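Local atomic coordinates of KLLA0E08119p (Kluyveromyces lactis, PDB entry 3VA7), a protein that probably carboxylates urea with bicarbonate and ATP by way of a tethered biotin, as the urea carboxylase part of a larger urea-degrading enzyme. Residues 535-541 and 574-580; 545-551 and 565-571. One frame throughout, in Å; residues are numbered along the deposited sequence.

Contact 1: 535-541 and 574-580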
ATOM      1  N   ASN A 535      -0.276  23.393   0.517  1.00 38.25           N
ATOM      2  CA  ASN A 535       0.917  23.935   1.172  1.00 39.84           C
ATOM      3  C   ASN A 535       1.952  22.852   1.410  1.00 39.53           C
ATOM      4  O   ASN A 535       1.594  21.689   1.620  1.00 39.93           O
ATOM      5  CB  ASN A 535       0.581  24.637   2.502  1.00 41.55           C
ATOM      6  CG  ASN A 535      -0.184  23.752   3.436  1.00 44.51           C
ATOM      7  OD1 ASN A 535      -1.427  23.705   3.395  1.00 49.88           O
ATOM      8  ND2 ASN A 535       0.545  23.058   4.320  1.00 49.02           N
ATOM      9  N   GLY A 536       3.223  23.222   1.391  1.00 38.56           N
ATOM     10  CA  GLY A 536       4.271  22.220   1.305  1.00 39.57           C
ATOM     11  C   GLY A 536       4.905  21.866   2.620  1.00 40.09           C
ATOM     12  O   GLY A 536       4.483  22.342   3.646  1.00 40.56           O
ATOM     13  N   PRO A 537       5.924  21.005   2.587  1.00 41.10           N
ATOM     14  CA  PRO A 537       6.652  20.473   3.757  1.00 41.45           C
ATOM     15  C   PRO A 537       7.801  21.371   4.148  1.00 42.19           C
ATOM     16  O   PRO A 537       8.191  22.205   3.344  1.00 42.89           O
ATOM     17  CB  PRO A 537       7.271  19.203   3.187  1.00 40.85           C
ATOM     18  CG  PRO A 537       7.583  19.580   1.756  1.00 39.87           C
ATOM     19  CD  PRO A 537       6.365  20.359   1.331  1.00 40.59           C
ATOM     20  N   LYS A 538       8.369  21.215   5.336  1.00 42.95           N
ATOM     21  CA  LYS A 538       9.713  21.754   5.528  1.00 43.87           C
ATOM     22  C   LYS A 538      10.644  20.574   5.665  1.00 43.69           C
ATOM     23  O   LYS A 538      10.347  19.643   6.394  1.00 43.60           O
ATOM     24  CB  LYS A 538       9.872  22.832   6.652  1.00 44.37           C
ATOM     25  CG  LYS A 538       8.868  22.849   7.825  1.00 48.81           C
ATOM     26  CD  LYS A 538       8.366  24.283   8.311  1.00 52.91           C
ATOM     27  CE  LYS A 538       9.494  25.306   8.688  1.00 56.41           C
ATOM     28  NZ  LYS A 538      10.607  24.795   9.581  1.00 56.34           N
ATOM     29  N   LEU A 539      11.745  20.601   4.928  1.00 43.34           N
ATOM     30  CA  LEU A 539      12.618  19.460   4.857  1.00 44.08           C
ATOM     31  C   LEU A 539      14.030  19.789   5.321  1.00 44.96           C
ATOM     32  O   LEU A 539      14.550  20.836   4.992  1.00 45.63           O
ATOM     33  CB  LEU A 539      12.688  18.953   3.414  1.00 43.81           C
ATOM     34  CG  LEU A 539      11.406  18.791   2.592  1.00 42.81           C
ATOM     35  CD1 LEU A 539      11.822  18.410   1.159  1.00 39.17           C
ATOM     36  CD2 LEU A 539      10.460  17.751   3.227  1.00 37.61           C
ATOM     37  N   LEU A 540      14.650  18.882   6.064  1.00 45.50           N
ATOM     38  CA  LEU A 540      16.036  19.017   6.440  1.00 46.26           C
ATOM     39  C   LEU A 540      16.873  18.116   5.543  1.00 46.63           C
ATOM     40  O   LEU A 540      16.592  16.943   5.384  1.00 46.64           O
ATOM     41  CB  LEU A 540      16.231  18.654   7.917  1.00 46.56           C
ATOM     42  CG  LEU A 540      17.624  18.457   8.565  1.00 47.64           C
ATOM     43  CD1 LEU A 540      18.623  19.519   8.115  1.00 49.08           C
ATOM     44  CD2 LEU A 540      17.501  18.469  10.103  1.00 47.58           C
ATOM     45  N   PHE A 541      17.900  18.675   4.941  1.00 47.13           N
ATOM     46  CA  PHE A 541      18.706  17.895   4.046  1.00 47.77           C
ATOM     47  C   PHE A 541      19.961  17.426   4.763  1.00 49.06           C
ATOM     48  O   PHE A 541      20.633  18.234   5.429  1.00 49.89           O
ATOM     49  CB  PHE A 541      19.049  18.717   2.815  1.00 46.71           C
ATOM     50  CG  PHE A 541      18.014  18.657   1.749  1.00 44.45           C
ATOM     51  CD1 PHE A 541      18.174  17.810   0.655  1.00 43.96           C
ATOM     52  CD2 PHE A 541      16.883  19.439   1.824  1.00 42.44           C
ATOM     53  CE1 PHE A 541      17.221  17.758  -0.340  1.00 43.26           C
ATOM     54  CE2 PHE A 541      15.909  19.383   0.833  1.00 40.84           C
ATOM     55  CZ  PHE A 541      16.066  18.549  -0.233  1.00 41.21           C
ATOM     56  N   GLY A 574      22.372  20.277   6.373  1.00 52.84           N
ATOM     57  CA  GLY A 574      21.929  21.199   7.393  1.00 52.06           C
ATOM     58  C   GLY A 574      20.950  22.206   6.803  1.00 51.82           C
ATOM     59  O   GLY A 574      20.354  22.981   7.539  1.00 51.43           O
ATOM     60  N   ASP A 575      20.754  22.200   5.484  1.00 51.86           N
ATOM     61  CA  ASP A 575      19.806  23.144   4.903  1.00 52.66           C
ATOM     62  C   ASP A 575      18.340  22.810   5.211  1.00 52.14           C
ATOM     63  O   ASP A 575      17.912  21.668   5.173  1.00 51.94           O
ATOM     64  CB  ASP A 575      19.991  23.255   3.400  1.00 53.20           C
ATOM     65  CG  ASP A 575      21.126  24.188   2.998  1.00 56.66           C
ATOM     66  OD1 ASP A 575      21.866  24.694   3.912  1.00 57.75           O
ATOM     67  OD2 ASP A 575      21.257  24.398   1.746  1.00 55.94           O
ATOM     68  N   ILE A 576      17.568  23.821   5.529  1.00 51.97           N
ATOM     69  CA  ILE A 576      16.153  23.623   5.597  1.00 52.28           C
ATOM     70  C   ILE A 576      15.474  24.334   4.428  1.00 52.69           C
ATOM     71  O   ILE A 576      15.474  25.580   4.341  1.00 52.50           O
ATOM     72  CB  ILE A 576      15.586  24.055   6.946  1.00 52.14           C
ATOM     73  CG1 ILE A 576      16.142  23.127   8.039  1.00 52.76           C
ATOM     74  CG2 ILE A 576      14.049  24.102   6.888  1.00 51.56           C
ATOM     75  CD1 ILE A 576      16.243  23.763   9.402  1.00 51.86           C
ATOM     76  N   LEU A 577      14.925  23.508   3.532  1.00 52.99           N
ATOM     77  CA  LEU A 577      14.040  23.938   2.445  1.00 53.11           C
ATOM     78  C   LEU A 577      12.652  23.929   2.987  1.00 51.94           C
ATOM     79  O   LEU A 577      12.274  23.019   3.687  1.00 53.43           O
ATOM     80  CB  LEU A 577      14.149  22.994   1.235  1.00 53.58           C
ATOM     81  CG  LEU A 577      13.184  23.124   0.035  1.00 56.19           C
ATOM     82  CD1 LEU A 577      13.293  24.460  -0.682  1.00 56.44           C
ATOM     83  CD2 LEU A 577      13.417  21.981  -0.972  1.00 56.86           C
ATOM     84  N   SER A 578      11.888  24.953   2.692  1.00 50.84           N
ATOM     85  CA  SER A 578      10.518  24.992   3.152  1.00 49.33           C
ATOM     86  C   SER A 578       9.632  25.617   2.074  1.00 48.51           C
ATOM     87  O   SER A 578       9.937  26.697   1.558  1.00 48.51           O
ATOM     88  CB  SER A 578      10.440  25.770   4.473  1.00 49.22           C
ATOM     89  OG  SER A 578       9.214  26.482   4.596  1.00 49.66           O
ATOM     90  N   VAL A 579       8.555  24.930   1.711  1.00 47.41           N
ATOM     91  CA  VAL A 579       7.622  25.512   0.766  1.00 46.31           C
ATOM     92  C   VAL A 579       6.246  25.691   1.358  1.00 46.23           C
ATOM     93  O   VAL A 579       5.688  24.793   1.930  1.00 46.19           O
ATOM     94  CB  VAL A 579       7.693  24.903  -0.709  1.00 46.66           C
ATOM     95  CG1 VAL A 579       8.665  23.721  -0.845  1.00 43.30           C
ATOM     96  CG2 VAL A 579       6.324  24.661  -1.297  1.00 46.03           C
ATOM     97  N   GLY A 580       5.738  26.913   1.244  1.00 46.98           N
ATOM     98  CA  GLY A 580       4.611  27.369   2.013  1.00 47.02           C
ATOM     99  C   GLY A 580       3.322  27.145   1.318  1.00 47.49           C
ATOM    100  O   GLY A 580       3.094  26.088   0.816  1.00 48.82           O
TER
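The ring of Phe541 lies alongside the side chain of Leu577, both pointing the same way, and its CE2 comes within 4.0 Å of Leu577 CD2. Phe541 CG stands beside the backbone N and anti to the carbonyl carbon (chi1 -86°), which carries the ring back over the strand toward Leu577 and sets it with its edge near Asp575 O. Leu539 adds its CD1 to the same apolar face, and both leucines are buried, as befits residues that look into the interior of a beta domain. On the reverse face Lys538, Leu540, Ile576 and Ser578 alternate with them. Lys538 CB meets Ser578 CB at 3.7 Å in a non-hydrogen-bonded pair, where the small serine lets the aliphatic root of an exposed lysine lie close. Leu540 reaches CD1 to 3.8 Å from Gly574 CA.

These residues form an antiparallel pairing at the middle of a six-stranded sheet in the carboxyltransferase A and B subdomains; strand 553-558 flanks 576-582, and strand 477-480 flanks 538-541. Leu539 and Leu577 make the hydrogen-bonded pair: Leu539 N gives a nearly straight bond (172°) to Leu577 O at 2.8 Å, whereas the return bond from Leu577 N to Leu539 O is more bent, at 136°. Phe541 N bonds to Asp575 O, and Gly574 N closes the end on Phe541 O at 2.8 Å. Gly574 has a positive phi, at which a side chain would press on the preceding carbonyl, so glycine suits the turn into the strand. Asp575 turns its carboxylate from the pairing to Lys572 N and Asn559 ND2. At the other end Val579 N bonds to Pro537 O, and Gly536 N reaches Gly580 O at 2.9 Å.

Contact 2: 545-551 and 565-571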
ATOM      1  N   THR A 545      22.741  18.431  -2.646  1.00 51.64           N
ATOM      2  CA  THR A 545      22.072  18.161  -3.920  1.00 50.59           C
ATOM      3  C   THR A 545      21.606  19.459  -4.569  1.00 49.51           C
ATOM      4  O   THR A 545      21.848  20.532  -4.037  1.00 50.50           O
ATOM      5  CB  THR A 545      20.849  17.168  -3.702  1.00 50.86           C
ATOM      6  OG1 THR A 545      20.221  16.829  -4.955  1.00 49.98           O
ATOM      7  CG2 THR A 545      19.827  17.748  -2.728  1.00 50.39           C
ATOM      8  N   VAL A 546      20.920  19.332  -5.703  1.00 47.53           N
ATOM      9  CA  VAL A 546      20.234  20.420  -6.368  1.00 44.91           C
ATOM     10  C   VAL A 546      18.698  20.192  -6.301  1.00 43.62           C
ATOM     11  O   VAL A 546      18.249  19.078  -6.319  1.00 43.72           O
ATOM     12  CB  VAL A 546      20.735  20.556  -7.852  1.00 45.49           C
ATOM     13  CG1 VAL A 546      20.184  21.806  -8.501  1.00 44.89           C
ATOM     14  CG2 VAL A 546      22.271  20.506  -7.956  1.00 42.53           C
ATOM     15  N   ILE A 547      17.913  21.266  -6.272  1.00 41.87           N
ATOM     16  CA  ILE A 547      16.482  21.255  -6.020  1.00 39.77           C
ATOM     17  C   ILE A 547      15.824  22.225  -6.977  1.00 39.68           C
ATOM     18  O   ILE A 547      16.464  23.165  -7.436  1.00 39.58           O
ATOM     19  CB  ILE A 547      16.255  21.689  -4.519  1.00 40.15           C
ATOM     20  CG1 ILE A 547      15.896  20.478  -3.675  1.00 40.93           C
ATOM     21  CG2 ILE A 547      15.255  22.872  -4.261  1.00 37.70           C
ATOM     22  CD1 ILE A 547      17.027  19.475  -3.581  1.00 39.89           C
ATOM     23  N   ALA A 548      14.546  22.047  -7.274  1.00 38.69           N
ATOM     24  CA  ALA A 548      13.845  23.073  -8.002  1.00 37.56           C
ATOM     25  C   ALA A 548      12.418  22.942  -7.652  1.00 37.56           C
ATOM     26  O   ALA A 548      12.005  21.880  -7.215  1.00 38.39           O
ATOM     27  CB  ALA A 548      14.033  22.874  -9.461  1.00 37.90           C
ATOM     28  N   VAL A 549      11.655  24.020  -7.810  1.00 37.30           N
ATOM     29  CA  VAL A 549      10.208  23.989  -7.532  1.00 36.19           C
ATOM     30  C   VAL A 549       9.489  24.591  -8.720  1.00 36.65           C
ATOM     31  O   VAL A 549       9.924  25.585  -9.288  1.00 37.03           O
ATOM     32  CB  VAL A 549       9.850  24.742  -6.242  1.00 35.73           C
ATOM     33  CG1 VAL A 549       8.375  24.669  -5.957  1.00 31.65           C
ATOM     34  CG2 VAL A 549      10.617  24.134  -5.063  1.00 35.65           C
ATOM     35  N   SER A 550       8.400  23.972  -9.125  1.00 36.57           N
ATOM     36  CA  SER A 550       7.697  24.441 -10.308  1.00 36.55           C
ATOM     37  C   SER A 550       6.228  24.180 -10.098  1.00 36.20           C
ATOM     38  O   SER A 550       5.888  23.304  -9.301  1.00 37.15           O
ATOM     39  CB  SER A 550       8.219  23.736 -11.577  1.00 36.22           C
ATOM     40  OG  SER A 550       7.851  24.505 -12.711  1.00 35.31           O
ATOM     41  N   GLY A 551       5.371  24.916 -10.789  1.00 34.89           N
ATOM     42  CA  GLY A 551       3.969  24.733 -10.629  1.00 35.20           C
ATOM     43  C   GLY A 551       3.317  26.013 -10.174  1.00 36.85           C
ATOM     44  O   GLY A 551       3.567  27.077 -10.730  1.00 36.33           O
ATOM     45  N   GLN A 565      11.511  29.948  -8.075  1.00 46.27           N
ATOM     46  CA  GLN A 565      10.954  28.800  -8.791  1.00 45.33           C
ATOM     47  C   GLN A 565      11.631  28.628 -10.150  1.00 45.38           C
ATOM     48  O   GLN A 565      12.111  29.592 -10.725  1.00 45.70           O
ATOM     49  CB  GLN A 565       9.451  28.996  -8.934  1.00 44.73           C
ATOM     50  CG  GLN A 565       8.802  29.304  -7.587  1.00 44.27           C
ATOM     51  CD  GLN A 565       7.336  29.012  -7.564  1.00 45.35           C
ATOM     52  OE1 GLN A 565       6.880  28.142  -8.286  1.00 46.74           O
ATOM     53  NE2 GLN A 565       6.574  29.738  -6.735  1.00 46.90           N
ATOM     54  N   ASN A 566      11.708  27.398 -10.650  1.00 45.12           N
ATOM     55  CA  ASN A 566      12.169  27.115 -12.026  1.00 44.48           C
ATOM     56  C   ASN A 566      13.638  27.264 -12.245  1.00 44.02           C
ATOM     57  O   ASN A 566      14.102  27.172 -13.373  1.00 43.28           O
ATOM     58  CB  ASN A 566      11.409  27.924 -13.080  1.00 44.05           C
ATOM     59  CG  ASN A 566       9.927  27.828 -12.904  1.00 45.44           C
ATOM     60  OD1 ASN A 566       9.381  26.750 -12.700  1.00 46.53           O
ATOM     61  ND2 ASN A 566       9.254  28.959 -12.973  1.00 48.57           N
ATOM     62  N   GLU A 567      14.371  27.464 -11.163  1.00 44.63           N
ATOM     63  CA  GLU A 567      15.842  27.540 -11.209  1.00 45.59           C
ATOM     64  C   GLU A 567      16.461  26.415 -10.414  1.00 44.94           C
ATOM     65  O   GLU A 567      15.882  25.991  -9.438  1.00 44.25           O
ATOM     66  CB  GLU A 567      16.345  28.899 -10.662  1.00 45.85           C
ATOM     67  CG  GLU A 567      16.498  29.973 -11.710  1.00 48.28           C
ATOM     68  CD  GLU A 567      16.380  31.355 -11.139  1.00 53.84           C
ATOM     69  OE1 GLU A 567      17.203  31.658 -10.224  1.00 55.03           O
ATOM     70  OE2 GLU A 567      15.472  32.118 -11.607  1.00 52.74           O
ATOM     71  N   PRO A 568      17.645  25.939 -10.818  1.00 45.76           N
ATOM     72  CA  PRO A 568      18.323  24.939  -9.992  1.00 46.34           C
ATOM     73  C   PRO A 568      18.935  25.547  -8.730  1.00 48.09           C
ATOM     74  O   PRO A 568      19.953  26.214  -8.801  1.00 49.23           O
ATOM     75  CB  PRO A 568      19.422  24.415 -10.910  1.00 45.63           C
ATOM     76  CG  PRO A 568      19.691  25.520 -11.881  1.00 44.72           C
ATOM     77  CD  PRO A 568      18.360  26.192 -12.089  1.00 45.68           C
ATOM     78  N   ILE A 569      18.334  25.305  -7.576  1.00 49.67           N
ATOM     79  CA  ILE A 569      18.944  25.697  -6.316  1.00 50.57           C
ATOM     80  C   ILE A 569      19.851  24.643  -5.720  1.00 51.51           C
ATOM     81  O   ILE A 569      19.417  23.525  -5.515  1.00 51.36           O
ATOM     82  CB  ILE A 569      17.864  26.019  -5.327  1.00 50.89           C
ATOM     83  CG1 ILE A 569      17.074  27.175  -5.907  1.00 50.91           C
ATOM     84  CG2 ILE A 569      18.466  26.339  -3.925  1.00 49.51           C
ATOM     85  CD1 ILE A 569      15.672  26.841  -5.967  1.00 54.15           C
ATOM     86  N   GLU A 570      21.100  25.030  -5.426  1.00 53.25           N
ATOM     87  CA  GLU A 570      22.113  24.195  -4.737  1.00 54.98           C
ATOM     88  C   GLU A 570      21.921  24.133  -3.206  1.00 54.74           C
ATOM     89  O   GLU A 570      21.940  25.152  -2.540  1.00 55.20           O
ATOM     90  CB  GLU A 570      23.531  24.693  -5.072  1.00 55.77           C
ATOM     91  CG  GLU A 570      24.181  24.085  -6.355  1.00 60.18           C
ATOM     92  CD  GLU A 570      25.238  25.020  -7.006  1.00 68.08           C
ATOM     93  OE1 GLU A 570      26.356  24.533  -7.364  1.00 69.31           O
ATOM     94  OE2 GLU A 570      24.945  26.251  -7.158  1.00 70.71           O
ATOM     95  N   VAL A 571      21.730  22.931  -2.661  1.00 55.05           N
ATOM     96  CA  VAL A 571      21.377  22.736  -1.236  1.00 54.78           C
ATOM     97  C   VAL A 571      22.565  22.114  -0.521  1.00 55.24           C
ATOM     98  O   VAL A 571      23.284  21.274  -1.084  1.00 54.56           O
ATOM     99  CB  VAL A 571      20.105  21.838  -1.051  1.00 54.99           C
ATOM    100  CG1 VAL A 571      19.925  21.432   0.395  1.00 54.44           C
ATOM    101  CG2 VAL A 571      18.838  22.534  -1.539  1.00 52.92           C
TER
HETATM  102  O   HOH W   1      13.662  26.762  -8.552  1.00 44.79           O
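An edge strand of the five-stranded antiparallel sheet in the carboxyltransferase A and B subdomains is laid down here, 569-571 pairing with 545-550. Thr545 and Val571 exchange two backbone bonds, the shorter from Val571 N to Thr545 O at 2.8 Å; Ile547 and Ile569 form the next hydrogen-bonded pair. Between them, Val546 faces Glu570 in a non-hydrogen-bonded pair. Val546 CG1, anti to the backbone N (chi1 -172°), runs side by side with the Pro568 ring and meets its CB at 3.6 Å. On the opposite face Ile547 crosses Val571 obliquely, its CB 4.0 Å from Val571 CG2; beta-branched isoleucine and valine are at home in extended strands.

Beyond the Ile547-Ile569 pair the regular ladder ends, and a water lies between Val549 N, to which its bond is weak, and Glu567 O. Asn566 then grips the strand twice: its N bonds to Val549 O at 2.9 Å, and its OD1 accepts a hydrogen bond from Ser550 OG at 2.7 Å, nearly in line with the side-chain C=O (168°). With CG beside its own N (chi1 -50°), the short amide turns back to the serine, although its CB leads away. Its positive phi lies in the left-handed region, which asparagine tolerates well. A leucine at Asn566 would probably leave the buried Ser550 hydroxyl without this acceptor.

Helix 511-520 packs on the Ala548, Ser550 and Pro568 side through Leu516, Ala517 and Val520, while strand 587-592 continues the sheet beside 545-550 and strand 553-558 meets Val549, Gln565 and Ile569.

Overall arrangement
From the N terminus, the chain runs up strand 538-541, passes through a short turn into 545-550, turns a corner at Gly551 and continues through strands 553-558 and 561-562 to 565-571, where contact 2 closes the inner loop. Strand 569-571 is followed by 576-582, which returns to 538-541 and closes the outer loop as contact 1, so contact 2 is nested inside contact 1. The two pairings belong to different sheets, contact 1 to the six-stranded and contact 2 to the five-stranded one; the centres of the two contacts lie about 12 Å apart. Their apolar faces meet: Phe541 packs on Ile547 and Val571, and Leu577 on Ile547, joining the two sheets within the carboxyltransferase A and B subdomains.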